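Local coordinates for suppressor protein MPT5 (Saccharomyces cerevisiae, PDB 5BZ1), which binds a UGUA-containing element in the 3'-UTR of target mRNAs through its Pumilio-repeat domain and takes part in post-transcriptional regulation, including negative regulation of HO, at residues I365-L376 / I388-A396. Residues are numbered along the deposited sequence; the frame is centred on the assembly and turned at random.
Sequences IGNLIVLTKELL and IKLKVKAYA
Ile369 and Val392 mark where the backbones of segments 365-376 and 388-396, on helices 354-375 and 385-398, come nearest, their CA atoms 6.2 Å apart. The axes run roughly antiparallel, at 140° between N-to-C directions, and approach to 10.2 Å. Tyr395 covers one end of the interface. Its CG lies anti to the backbone N (chi1 175°), which carries the ring across to helix 354-375. There Ile369 CG1 sits over one face, 3.8 Å from the ring centroid and 12° off the normal, a CH-pi contact. Ile365 CG2 meets Tyr395 CE1 obliquely, while Tyr395 OH comes to 3.2 Å from Gly366 CA, at a position where even a CB would lie too close to the hydroxyl. Were Tyr395 an alanine, the Ile369 methylene would probably lose its aromatic cover and a gap would open beside Gly366. In the middle, Thr372 divides its branches: OG1 turns back to Leu368 O at 2.7 Å, reaching that carbonyl from the face opposite Thr372 N, and CG2 meets Ile388 CG2 at 3.5 Å. The OG1 bond probably holds the rotamer, with OG1 beside the backbone N, and keeps the methyl turned toward helix 385-398. Lys373 bends at chi3 and chi4, laying CE and NZ along Val392 CG1. At the other end Leu376 reaches Ile388 CG2 with CD2 and, at about a right angle, the aliphatic part of Lys389 with CD1. Leu326 of helix 318-326 touches Ile369 and Thr372, and Ile313 of a preceding loop touches Thr372 and Ile388. This is apolar packing of an antiparallel helical hairpin, closing the C-terminal end of the all-helical Pumilio-repeat superhelix.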
# COMPACT_ATOMS: atom_id res chain seq x y z
N ILE A 365 -14.40 -24.25 22.12
CA ILE A 365 -13.05 -23.83 22.47
C ILE A 365 -12.53 -24.64 23.66
O ILE A 365 -11.34 -24.94 23.74
CB ILE A 365 -12.95 -22.30 22.72
CG1 ILE A 365 -11.54 -21.78 22.43
CG2 ILE A 365 -13.39 -21.93 24.13
CD1 ILE A 365 -11.21 -21.72 20.96
N GLY A 366 -13.44 -25.01 24.56
CA GLY A 366 -13.09 -25.85 25.69
C GLY A 366 -12.67 -27.23 25.23
O GLY A 366 -11.71 -27.81 25.74
N ASN A 367 -13.40 -27.76 24.25
CA ASN A 367 -13.08 -29.06 23.67
C ASN A 367 -11.72 -29.04 22.97
O ASN A 367 -10.95 -30.00 23.06
CB ASN A 367 -14.19 -29.49 22.70
CG ASN A 367 -13.82 -30.74 21.92
OD1 ASN A 367 -13.83 -30.74 20.68
ND2 ASN A 367 -13.49 -31.81 22.63
N LEU A 368 -11.43 -27.95 22.27
CA LEU A 368 -10.14 -27.80 21.60
C LEU A 368 -9.00 -27.74 22.61
O LEU A 368 -7.92 -28.29 22.38
CB LEU A 368 -10.13 -26.56 20.70
CG LEU A 368 -8.85 -26.31 19.90
CD1 LEU A 368 -8.52 -27.52 19.06
CD2 LEU A 368 -9.00 -25.08 19.02
N ILE A 369 -9.24 -27.08 23.74
CA ILE A 369 -8.25 -26.98 24.81
C ILE A 369 -7.88 -28.36 25.37
O ILE A 369 -6.70 -28.67 25.54
CB ILE A 369 -8.74 -26.06 25.95
CG1 ILE A 369 -8.75 -24.60 25.51
CG2 ILE A 369 -7.87 -26.22 27.19
CD1 ILE A 369 -7.37 -24.05 25.18
N VAL A 370 -8.89 -29.18 25.65
CA VAL A 370 -8.63 -30.50 26.23
C VAL A 370 -7.93 -31.43 25.23
O VAL A 370 -7.06 -32.20 25.61
CB VAL A 370 -9.90 -31.16 26.84
CG1 VAL A 370 -10.62 -30.18 27.76
CG2 VAL A 370 -10.86 -31.65 25.77
N LEU A 371 -8.31 -31.33 23.95
CA LEU A 371 -7.65 -32.12 22.92
C LEU A 371 -6.20 -31.69 22.76
O LEU A 371 -5.31 -32.51 22.54
CB LEU A 371 -8.40 -32.01 21.59
CG LEU A 371 -9.76 -32.70 21.48
CD1 LEU A 371 -10.37 -32.49 20.11
CD2 LEU A 371 -9.63 -34.18 21.78
N THR A 372 -5.96 -30.38 22.88
CA THR A 372 -4.61 -29.84 22.83
C THR A 372 -3.76 -30.35 23.99
O THR A 372 -2.61 -30.75 23.80
CB THR A 372 -4.62 -28.30 22.83
OG1 THR A 372 -5.33 -27.82 21.67
CG2 THR A 372 -3.21 -27.75 22.79
N LYS A 373 -4.34 -30.35 25.19
CA LYS A 373 -3.65 -30.81 26.40
C LYS A 373 -3.24 -32.28 26.28
O LYS A 373 -2.16 -32.67 26.73
CB LYS A 373 -4.52 -30.60 27.64
CG LYS A 373 -3.78 -30.71 28.97
CD LYS A 373 -4.74 -30.88 30.15
CE LYS A 373 -5.56 -29.63 30.42
NZ LYS A 373 -4.94 -28.74 31.44
N GLU A 374 -4.11 -33.10 25.69
CA GLU A 374 -3.83 -34.52 25.50
C GLU A 374 -2.64 -34.74 24.56
O GLU A 374 -1.93 -35.74 24.67
CB GLU A 374 -5.06 -35.24 24.92
CG GLU A 374 -6.29 -35.29 25.82
CD GLU A 374 -7.47 -35.97 25.15
OE1 GLU A 374 -7.45 -36.08 23.90
OE2 GLU A 374 -8.41 -36.39 25.85
N LEU A 375 -2.45 -33.81 23.63
CA LEU A 375 -1.42 -33.93 22.60
C LEU A 375 -0.05 -33.42 23.05
O LEU A 375 0.95 -33.68 22.39
CB LEU A 375 -1.85 -33.18 21.33
CG LEU A 375 -2.92 -33.85 20.48
CD1 LEU A 375 -3.22 -33.03 19.24
CD2 LEU A 375 -2.45 -35.23 20.09
N LEU A 376 -0.02 -32.70 24.16
CA LEU A 376 1.21 -32.10 24.68
C LEU A 376 2.42 -33.04 24.80
O LEU A 376 3.54 -32.66 24.44
CB LEU A 376 0.94 -31.35 25.99
CG LEU A 376 0.19 -30.03 25.81
CD1 LEU A 376 -0.11 -29.37 27.15
CD2 LEU A 376 0.98 -29.10 24.92
N ILE A 388 2.41 -23.40 24.29
CA ILE A 388 1.08 -23.99 24.14
C ILE A 388 0.56 -24.47 25.50
O ILE A 388 -0.63 -24.35 25.80
CB ILE A 388 1.09 -25.15 23.12
CG1 ILE A 388 1.51 -24.62 21.74
CG2 ILE A 388 -0.26 -25.83 23.03
CD1 ILE A 388 1.43 -25.66 20.63
N LYS A 389 1.45 -25.00 26.33
CA LYS A 389 1.10 -25.43 27.68
C LYS A 389 0.65 -24.24 28.52
O LYS A 389 -0.32 -24.34 29.28
CB LYS A 389 2.28 -26.15 28.35
CG LYS A 389 1.94 -26.82 29.68
CD LYS A 389 3.16 -27.49 30.30
CE LYS A 389 2.86 -28.03 31.69
NZ LYS A 389 1.79 -29.07 31.69
N LEU A 390 1.33 -23.11 28.38
CA LEU A 390 0.98 -21.90 29.13
C LEU A 390 -0.42 -21.40 28.76
O LEU A 390 -1.20 -21.00 29.62
CB LEU A 390 2.01 -20.80 28.90
CG LEU A 390 1.81 -19.48 29.66
CD1 LEU A 390 1.76 -19.73 31.17
CD2 LEU A 390 2.90 -18.46 29.32
N LYS A 391 -0.73 -21.43 27.46
CA LYS A 391 -2.05 -21.03 26.98
C LYS A 391 -3.16 -21.96 27.50
O LYS A 391 -4.25 -21.50 27.86
CB LYS A 391 -2.07 -20.98 25.45
CG LYS A 391 -1.21 -19.84 24.86
CD LYS A 391 -1.27 -19.82 23.34
CE LYS A 391 -0.68 -18.53 22.77
NZ LYS A 391 0.76 -18.37 23.09
N VAL A 392 -2.88 -23.26 27.54
CA VAL A 392 -3.81 -24.23 28.12
C VAL A 392 -4.07 -23.87 29.59
O VAL A 392 -5.21 -23.85 30.05
CB VAL A 392 -3.25 -25.66 28.04
CG1 VAL A 392 -3.99 -26.59 28.99
CG2 VAL A 392 -3.33 -26.18 26.60
N LYS A 393 -2.99 -23.58 30.30
CA LYS A 393 -3.05 -23.19 31.71
C LYS A 393 -3.81 -21.88 31.92
O LYS A 393 -4.61 -21.76 32.85
CB LYS A 393 -1.62 -23.07 32.26
CG LYS A 393 -1.46 -22.13 33.44
CD LYS A 393 -1.42 -22.88 34.76
CE LYS A 393 -0.47 -22.20 35.74
NZ LYS A 393 -0.53 -22.80 37.10
N ALA A 394 -3.57 -20.91 31.04
CA ALA A 394 -4.23 -19.61 31.12
C ALA A 394 -5.74 -19.72 30.90
O ALA A 394 -6.51 -19.00 31.53
CB ALA A 394 -3.62 -18.64 30.12
N TYR A 395 -6.15 -20.61 30.00
CA TYR A 395 -7.57 -20.91 29.81
C TYR A 395 -8.18 -21.42 31.11
O TYR A 395 -9.27 -21.00 31.49
CB TYR A 395 -7.76 -21.95 28.71
CG TYR A 395 -9.20 -22.40 28.52
CD1 TYR A 395 -10.06 -21.69 27.69
CD2 TYR A 395 -9.69 -23.52 29.16
CE1 TYR A 395 -11.37 -22.09 27.51
CE2 TYR A 395 -11.00 -23.93 28.99
CZ TYR A 395 -11.83 -23.21 28.16
OH TYR A 395 -13.14 -23.61 27.99
N ALA A 396 -7.47 -22.33 31.77
CA ALA A 396 -7.95 -22.91 33.02
C ALA A 396 -8.10 -21.85 34.12
O ALA A 396 -9.09 -21.85 34.86
CB ALA A 396 -7.02 -24.02 33.48